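Local coordinates for THUMP domain-containing protein (Pyrococcus horikoshii, PDB 1VBK), which is of unknown function but probably binds RNA and ATP and may act in tRNA modification or thiamine biosynthesis, at residues V4-G9 with I51-N56; I74-E79 with Y164-K169. One frame throughout, in Å; residues are numbered along the deposited sequence.

Interaction 1: residues V4-G9 with I51-N56; sequences VIVRYG and IIVKTN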
ATOM      1  N   VAL A   4     -27.931 -18.788  -6.234  1.00 16.65           N
ATOM      2  CA  VAL A   4     -27.730 -17.562  -6.987  1.00 16.63           C
ATOM      3  C   VAL A   4     -26.419 -17.777  -7.737  1.00 17.60           C
ATOM      4  O   VAL A   4     -25.401 -18.118  -7.131  1.00 17.98           O
ATOM      5  CB  VAL A   4     -27.577 -16.311  -6.088  1.00 16.69           C
ATOM      6  CG1 VAL A   4     -27.222 -15.108  -6.950  1.00 17.73           C
ATOM      7  CG2 VAL A   4     -28.880 -16.030  -5.337  1.00 19.00           C
ATOM      8  N   ILE A   5     -26.459 -17.618  -9.057  1.00 17.41           N
ATOM      9  CA  ILE A   5     -25.265 -17.758  -9.882  1.00 16.30           C
ATOM     10  C   ILE A   5     -24.651 -16.370 -10.008  1.00 17.30           C
ATOM     11  O   ILE A   5     -25.326 -15.417 -10.402  1.00 15.70           O
ATOM     12  CB  ILE A   5     -25.602 -18.257 -11.309  1.00 18.57           C
ATOM     13  CG1 ILE A   5     -26.319 -19.610 -11.246  1.00 18.93           C
ATOM     14  CG2 ILE A   5     -24.318 -18.378 -12.134  1.00 17.87           C
ATOM     15  CD1 ILE A   5     -26.873 -20.058 -12.590  1.00 19.57           C
ATOM     16  N   VAL A   6     -23.378 -16.253  -9.659  1.00 16.04           N
ATOM     17  CA  VAL A   6     -22.679 -14.982  -9.751  1.00 16.46           C
ATOM     18  C   VAL A   6     -21.609 -15.123 -10.828  1.00 16.61           C
ATOM     19  O   VAL A   6     -20.734 -15.983 -10.729  1.00 16.90           O
ATOM     20  CB  VAL A   6     -22.025 -14.616  -8.411  1.00 16.94           C
ATOM     21  CG1 VAL A   6     -21.212 -13.319  -8.554  1.00 15.04           C
ATOM     22  CG2 VAL A   6     -23.108 -14.454  -7.348  1.00 17.34           C
ATOM     23  N   ARG A   7     -21.699 -14.291 -11.862  1.00 15.99           N
ATOM     24  CA  ARG A   7     -20.743 -14.339 -12.969  1.00 16.71           C
ATOM     25  C   ARG A   7     -19.819 -13.136 -12.918  1.00 16.55           C
ATOM     26  O   ARG A   7     -20.240 -12.033 -12.573  1.00 16.42           O
ATOM     27  CB  ARG A   7     -21.483 -14.376 -14.311  1.00 17.31           C
ATOM     28  CG  ARG A   7     -22.578 -15.434 -14.357  1.00 18.58           C
ATOM     29  CD  ARG A   7     -23.211 -15.572 -15.743  1.00 18.97           C
ATOM     30  NE  ARG A   7     -24.316 -16.521 -15.697  1.00 20.03           N
ATOM     31  CZ  ARG A   7     -25.543 -16.217 -15.280  1.00 21.88           C
ATOM     32  NH1 ARG A   7     -25.829 -14.980 -14.883  1.00 17.62           N
ATOM     33  NH2 ARG A   7     -26.476 -17.158 -15.224  1.00 18.82           N
ATOM     34  N   TYR A   8     -18.559 -13.352 -13.280  1.00 18.11           N
ATOM     35  CA  TYR A   8     -17.565 -12.286 -13.245  1.00 21.59           C
ATOM     36  C   TYR A   8     -16.495 -12.488 -14.306  1.00 24.12           C
ATOM     37  O   TYR A   8     -16.474 -13.504 -15.005  1.00 24.65           O
ATOM     38  CB  TYR A   8     -16.918 -12.246 -11.859  1.00 20.81           C
ATOM     39  CG  TYR A   8     -16.453 -13.606 -11.392  1.00 20.25           C
ATOM     40  CD1 TYR A   8     -15.197 -14.099 -11.752  1.00 20.44           C
ATOM     41  CD2 TYR A   8     -17.293 -14.425 -10.631  1.00 19.97           C
ATOM     42  CE1 TYR A   8     -14.785 -15.374 -11.365  1.00 21.36           C
ATOM     43  CE2 TYR A   8     -16.895 -15.704 -10.245  1.00 19.52           C
ATOM     44  CZ  TYR A   8     -15.641 -16.171 -10.615  1.00 22.95           C
ATOM     45  OH  TYR A   8     -15.250 -17.440 -10.254  1.00 25.24           O
ATOM     46  N   GLY A   9     -15.598 -11.516 -14.409  1.00 28.32           N
ATOM     47  CA  GLY A   9     -14.534 -11.603 -15.388  1.00 35.22           C
ATOM     48  C   GLY A   9     -15.046 -11.200 -16.753  1.00 38.69           C
ATOM     49  O   GLY A   9     -16.142 -11.597 -17.153  1.00 39.05           O
ATOM     50  N   ILE A  51     -19.356 -18.312  -9.277  1.00 18.80           N
ATOM     51  CA  ILE A  51     -19.517 -18.329  -7.835  1.00 17.64           C
ATOM     52  C   ILE A  51     -20.972 -18.724  -7.627  1.00 17.56           C
ATOM     53  O   ILE A  51     -21.879 -18.201  -8.289  1.00 17.18           O
ATOM     54  CB  ILE A  51     -19.239 -16.959  -7.196  1.00 17.29           C
ATOM     55  CG1 ILE A  51     -17.729 -16.759  -7.066  1.00 17.61           C
ATOM     56  CG2 ILE A  51     -19.898 -16.876  -5.811  1.00 20.28           C
ATOM     57  CD1 ILE A  51     -17.321 -15.366  -6.602  1.00 17.16           C
ATOM     58  N   ILE A  52     -21.189 -19.680  -6.738  1.00 15.42           N
ATOM     59  CA  ILE A  52     -22.525 -20.147  -6.446  1.00 14.73           C
ATOM     60  C   ILE A  52     -22.823 -19.846  -4.990  1.00 17.98           C
ATOM     61  O   ILE A  52     -22.016 -20.155  -4.107  1.00 16.19           O
ATOM     62  CB  ILE A  52     -22.656 -21.682  -6.662  1.00 14.84           C
ATOM     63  CG1 ILE A  52     -22.399 -22.043  -8.131  1.00 14.49           C
ATOM     64  CG2 ILE A  52     -24.047 -22.156  -6.219  1.00 16.72           C
ATOM     65  CD1 ILE A  52     -23.434 -21.502  -9.117  1.00 17.29           C
ATOM     66  N   VAL A  53     -23.972 -19.224  -4.749  1.00 16.16           N
ATOM     67  CA  VAL A  53     -24.409 -18.925  -3.396  1.00 18.34           C
ATOM     68  C   VAL A  53     -25.608 -19.830  -3.137  1.00 18.02           C
ATOM     69  O   VAL A  53     -26.656 -19.643  -3.744  1.00 17.68           O
ATOM     70  CB  VAL A  53     -24.879 -17.456  -3.245  1.00 19.26           C
ATOM     71  CG1 VAL A  53     -25.373 -17.213  -1.825  1.00 19.84           C
ATOM     72  CG2 VAL A  53     -23.751 -16.510  -3.579  1.00 17.80           C
ATOM     73  N   LYS A  54     -25.453 -20.833  -2.278  1.00 19.19           N
ATOM     74  CA  LYS A  54     -26.580 -21.707  -1.965  1.00 21.65           C
ATOM     75  C   LYS A  54     -27.403 -20.988  -0.904  1.00 21.82           C
ATOM     76  O   LYS A  54     -26.900 -20.710   0.188  1.00 21.27           O
ATOM     77  CB  LYS A  54     -26.107 -23.060  -1.419  1.00 22.56           C
ATOM     78  CG  LYS A  54     -25.620 -24.047  -2.470  1.00 27.43           C
ATOM     79  CD  LYS A  54     -25.213 -25.358  -1.800  1.00 33.29           C
ATOM     80  CE  LYS A  54     -24.775 -26.405  -2.806  1.00 36.06           C
ATOM     81  NZ  LYS A  54     -24.217 -27.611  -2.127  1.00 39.45           N
ATOM     82  N   THR A  55     -28.659 -20.690  -1.229  1.00 21.35           N
ATOM     83  CA  THR A  55     -29.549 -19.987  -0.309  1.00 23.33           C
ATOM     84  C   THR A  55     -31.028 -20.164  -0.642  1.00 24.50           C
ATOM     85  O   THR A  55     -31.405 -20.284  -1.810  1.00 24.98           O
ATOM     86  CB  THR A  55     -29.261 -18.478  -0.306  1.00 23.17           C
ATOM     87  OG1 THR A  55     -30.258 -17.804   0.473  1.00 24.17           O
ATOM     88  CG2 THR A  55     -29.285 -17.924  -1.735  1.00 24.80           C
ATOM     89  N   ASN A  56     -31.868 -20.169   0.391  1.00 25.16           N
ATOM     90  CA  ASN A  56     -33.301 -20.307   0.186  1.00 26.28           C
ATOM     91  C   ASN A  56     -33.958 -18.938   0.021  1.00 25.52           C
ATOM     92  O   ASN A  56     -35.178 -18.837  -0.062  1.00 24.31           O
ATOM     93  CB  ASN A  56     -33.949 -21.079   1.343  1.00 29.87           C
ATOM     94  CG  ASN A  56     -33.580 -22.553   1.337  1.00 33.59           C
ATOM     95  OD1 ASN A  56     -33.605 -23.204   0.292  1.00 35.55           O
ATOM     96  ND2 ASN A  56     -33.246 -23.088   2.505  1.00 37.79           N
TER
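The antiparallel pairing of strand 3-8 with strand 50-54 builds part of the sheet of the ThiI ferredoxin-like domain. Two hydrogen-bonded pairs define the register. V6 N donates to I51 O at 2.8 Å, nearly along the C=O axis, and I51 N returns a bond of 3.1 Å to V6 O. Between V4 and V53, V53 N reaches V4 O at 3.0 Å, whereas V4 N to V53 O, at 2.9 Å, is bent to 142° at the hydrogen. I5 and I52 form the non-hydrogen-bonded pair between them, side by side on the opposite face, with I5 CG1 4.1 Å from I52 CD1. In the β-α-β-β-α-β order of this fold, strand 3-8 is an inner strand, its other edge bonded to strand 71-81. The face bearing V4, V6, I51 and V53 turns toward helix 19-36, where L26 and M27 meet I51. V6 CB and I51 CB stand 3.8 Å apart. Y8 CG occupies the crowded position between backbone N and carbonyl carbon (chi1 49°), which carries the ring across I51 at about a right angle and brings Y8 CE2 to 3.5 Å from I51 CG1. The phenol oxygen of Y8 is hydrogen-bonded to E23.

Interaction 2: residues I74-E79 with Y164-K169; sequences ISPAME and YTEKIK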
ATOM      1  N   ILE A  74     -25.975 -11.563 -12.282  1.00 17.34           N
ATOM      2  CA  ILE A  74     -26.500 -12.398 -11.214  1.00 16.80           C
ATOM      3  C   ILE A  74     -27.774 -13.130 -11.651  1.00 16.61           C
ATOM      4  O   ILE A  74     -28.667 -12.524 -12.236  1.00 16.73           O
ATOM      5  CB  ILE A  74     -26.839 -11.507 -10.000  1.00 18.24           C
ATOM      6  CG1 ILE A  74     -25.618 -10.666  -9.632  1.00 24.04           C
ATOM      7  CG2 ILE A  74     -27.288 -12.351  -8.819  1.00 20.47           C
ATOM      8  CD1 ILE A  74     -25.921  -9.543  -8.678  1.00 23.29           C
ATOM      9  N   SER A  75     -27.860 -14.427 -11.351  1.00 15.49           N
ATOM     10  CA  SER A  75     -29.046 -15.202 -11.715  1.00 15.02           C
ATOM     11  C   SER A  75     -29.597 -16.110 -10.622  1.00 16.49           C
ATOM     12  O   SER A  75     -28.975 -17.114 -10.275  1.00 18.02           O
ATOM     13  CB  SER A  75     -28.775 -16.090 -12.942  1.00 16.06           C
ATOM     14  OG  SER A  75     -28.652 -15.345 -14.142  1.00 16.30           O
ATOM     15  N   PRO A  76     -30.760 -15.761 -10.053  1.00 17.02           N
ATOM     16  CA  PRO A  76     -31.341 -16.628  -9.019  1.00 17.27           C
ATOM     17  C   PRO A  76     -31.631 -17.882  -9.845  1.00 16.58           C
ATOM     18  O   PRO A  76     -32.021 -17.760 -11.004  1.00 16.20           O
ATOM     19  CB  PRO A  76     -32.638 -15.907  -8.650  1.00 15.07           C
ATOM     20  CG  PRO A  76     -32.328 -14.471  -8.938  1.00 19.16           C
ATOM     21  CD  PRO A  76     -31.560 -14.539 -10.233  1.00 15.53           C
ATOM     22  N   ALA A  77     -31.448 -19.072  -9.291  1.00 16.64           N
ATOM     23  CA  ALA A  77     -31.688 -20.266 -10.087  1.00 17.86           C
ATOM     24  C   ALA A  77     -32.057 -21.501  -9.284  1.00 18.73           C
ATOM     25  O   ALA A  77     -31.909 -21.530  -8.064  1.00 17.40           O
ATOM     26  CB  ALA A  77     -30.451 -20.570 -10.937  1.00 16.36           C
ATOM     27  N   MET A  78     -32.542 -22.516  -9.994  1.00 18.67           N
ATOM     28  CA  MET A  78     -32.897 -23.791  -9.387  1.00 20.06           C
ATOM     29  C   MET A  78     -31.806 -24.781  -9.755  1.00 20.53           C
ATOM     30  O   MET A  78     -31.474 -24.937 -10.933  1.00 19.61           O
ATOM     31  CB  MET A  78     -34.231 -24.314  -9.920  1.00 22.31           C
ATOM     32  CG  MET A  78     -35.450 -23.544  -9.459  1.00 27.93           C
ATOM     33  SD  MET A  78     -36.967 -24.292 -10.090  1.00 35.83           S
ATOM     34  CE  MET A  78     -37.446 -25.352  -8.714  1.00 34.67           C
ATOM     35  N   GLU A  79     -31.245 -25.438  -8.747  1.00 20.61           N
ATOM     36  CA  GLU A  79     -30.203 -26.436  -8.966  1.00 22.02           C
ATOM     37  C   GLU A  79     -30.843 -27.819  -8.940  1.00 22.09           C
ATOM     38  O   GLU A  79     -31.609 -28.135  -8.032  1.00 22.59           O
ATOM     39  CB  GLU A  79     -29.145 -26.359  -7.866  1.00 23.10           C
ATOM     40  CG  GLU A  79     -28.101 -27.466  -7.945  1.00 27.92           C
ATOM     41  CD  GLU A  79     -27.321 -27.615  -6.655  1.00 30.64           C
ATOM     42  OE1 GLU A  79     -26.758 -26.608  -6.181  1.00 33.38           O
ATOM     43  OE2 GLU A  79     -27.275 -28.739  -6.115  1.00 34.88           O
ATOM     44  N   TYR A 164     -32.365 -20.968 -14.862  1.00 15.38           N
ATOM     45  CA  TYR A 164     -32.855 -19.648 -14.498  1.00 17.28           C
ATOM     46  C   TYR A 164     -33.628 -18.934 -15.611  1.00 18.00           C
ATOM     47  O   TYR A 164     -33.532 -19.297 -16.781  1.00 17.77           O
ATOM     48  CB  TYR A 164     -31.669 -18.767 -14.083  1.00 16.45           C
ATOM     49  CG  TYR A 164     -30.667 -18.521 -15.202  1.00 17.76           C
ATOM     50  CD1 TYR A 164     -29.583 -19.381 -15.412  1.00 20.53           C
ATOM     51  CD2 TYR A 164     -30.810 -17.426 -16.053  1.00 20.71           C
ATOM     52  CE1 TYR A 164     -28.663 -19.141 -16.452  1.00 21.88           C
ATOM     53  CE2 TYR A 164     -29.911 -17.182 -17.081  1.00 21.93           C
ATOM     54  CZ  TYR A 164     -28.843 -18.035 -17.278  1.00 23.11           C
ATOM     55  OH  TYR A 164     -27.958 -17.753 -18.299  1.00 28.69           O
ATOM     56  N   THR A 165     -34.394 -17.915 -15.229  1.00 17.40           N
ATOM     57  CA  THR A 165     -35.133 -17.104 -16.197  1.00 19.00           C
ATOM     58  C   THR A 165     -34.740 -15.640 -16.025  1.00 20.19           C
ATOM     59  O   THR A 165     -35.058 -14.805 -16.873  1.00 20.98           O
ATOM     60  CB  THR A 165     -36.664 -17.210 -16.022  1.00 21.72           C
ATOM     61  OG1 THR A 165     -37.016 -16.907 -14.670  1.00 20.98           O
ATOM     62  CG2 THR A 165     -37.152 -18.601 -16.384  1.00 21.29           C
ATOM     63  N   GLU A 166     -34.037 -15.337 -14.931  1.00 19.81           N
ATOM     64  CA  GLU A 166     -33.603 -13.966 -14.648  1.00 21.35           C
ATOM     65  C   GLU A 166     -32.080 -13.805 -14.678  1.00 22.97           C
ATOM     66  O   GLU A 166     -31.337 -14.632 -14.150  1.00 20.06           O
ATOM     67  CB  GLU A 166     -34.139 -13.513 -13.285  1.00 26.36           C
ATOM     68  CG  GLU A 166     -33.748 -12.086 -12.900  1.00 32.96           C
ATOM     69  CD  GLU A 166     -34.499 -11.566 -11.676  1.00 37.51           C
ATOM     70  OE1 GLU A 166     -34.355 -12.151 -10.579  1.00 39.80           O
ATOM     71  OE2 GLU A 166     -35.236 -10.563 -11.816  1.00 40.29           O
ATOM     72  N   LYS A 167     -31.630 -12.726 -15.304  1.00 22.42           N
ATOM     73  CA  LYS A 167     -30.212 -12.420 -15.425  1.00 24.85           C
ATOM     74  C   LYS A 167     -30.068 -10.932 -15.148  1.00 25.23           C
ATOM     75  O   LYS A 167     -30.279 -10.103 -16.040  1.00 25.96           O
ATOM     76  CB  LYS A 167     -29.735 -12.748 -16.838  1.00 26.76           C
ATOM     77  CG  LYS A 167     -28.245 -12.642 -17.058  1.00 32.95           C
ATOM     78  CD  LYS A 167     -27.907 -13.202 -18.430  1.00 39.14           C
ATOM     79  CE  LYS A 167     -26.422 -13.177 -18.714  1.00 42.09           C
ATOM     80  NZ  LYS A 167     -26.138 -13.734 -20.068  1.00 44.74           N
ATOM     81  N   ILE A 168     -29.727 -10.605 -13.905  1.00 22.98           N
ATOM     82  CA  ILE A 168     -29.580  -9.222 -13.461  1.00 21.98           C
ATOM     83  C   ILE A 168     -28.184  -8.684 -13.727  1.00 22.48           C
ATOM     84  O   ILE A 168     -27.188  -9.289 -13.336  1.00 19.81           O
ATOM     85  CB  ILE A 168     -29.862  -9.093 -11.948  1.00 23.26           C
ATOM     86  CG1 ILE A 168     -31.202  -9.749 -11.607  1.00 26.05           C
ATOM     87  CG2 ILE A 168     -29.880  -7.624 -11.542  1.00 25.18           C
ATOM     88  CD1 ILE A 168     -31.495  -9.793 -10.117  1.00 27.72           C
ATOM     89  N   LYS A 169     -28.121  -7.531 -14.382  1.00 22.92           N
ATOM     90  CA  LYS A 169     -26.849  -6.902 -14.706  1.00 25.08           C
ATOM     91  C   LYS A 169     -26.194  -6.313 -13.452  1.00 23.81           C
ATOM     92  O   LYS A 169     -26.822  -5.563 -12.703  1.00 22.93           O
ATOM     93  CB  LYS A 169     -27.079  -5.805 -15.754  1.00 28.60           C
ATOM     94  CG  LYS A 169     -25.817  -5.128 -16.276  1.00 33.62           C
ATOM     95  CD  LYS A 169     -26.167  -4.101 -17.355  1.00 36.33           C
ATOM     96  CE  LYS A 169     -24.926  -3.396 -17.884  1.00 39.04           C
ATOM     97  NZ  LYS A 169     -25.262  -2.393 -18.939  1.00 41.02           N
TER
HETATM   98  O   HOH W   1     -34.266 -17.012 -12.443  1.00 15.71           O
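Y164 CG sits in the crowded position between its backbone N and carbonyl carbon (chi1 63°), and S75 OG lies anti to its own carbonyl carbon (chi1 -71°); together these torsions bring the serine over one face of the tyrosine ring. S75 CB is 4.1 Å from the centroid of the Y164 ring and 21° off the normal, a CH-pi geometry, while S75 OG stands 3.5 Å above the plane of the Y164 ring, offset toward the rim. S75 OG also donates to E166 O at 2.8 Å, in the carbonyl plane and on a lone pair. At the base of the tyrosine, Y164 CB packs 3.8 Å from A77 CB.

Farther along, I74 and I168 make an antiparallel hydrogen-bonded pair: I74 N to I168 O and I168 N to I74 O both measure 2.8 Å. Between this pair and Y164 the chain departs from strand geometry, and a water bridges the two segments, donating to P76 O at 2.8 Å and accepting from T165 N at 2.9 Å. The contact thus joins strand 71-81, which begins in the ferredoxin-like part, to the turn that follows strand 160-164 on the THUMP side. An alanine in place of Y164 would remove the ring and would probably leave S75 and the neighbouring R7 without a shared packing surface. R7 NH1 is hydrogen-bonded to S75 OG, so the buried hydroxyl accepts from a guanidinium while giving its proton to E166 O, and the nearby positive charge is likely to strengthen it as a donor.

From the N terminus, strand 3-8 leads through helix 19-36 and strand 43-47 before interaction 1 closes a loop of 41 residues. The chain then passes helix 58-65 and enters strand 71-81, where interaction 2 opens; it closes 84 residues later, after helices 84-102 and 124-138 and the strands of the THUMP region. The two loops therefore follow in series, neither nesting nor crossing. They meet laterally because strands 3-8 and 71-81 are neighbours in one sheet: I5 N lies 2.8 Å from S75 O, a probable hydrogen bond, and V4 CG1 packs against I74 CG2. Interaction 1 lies within the ferredoxin-like domain, whereas interaction 2 ties its last strand to the THUMP side.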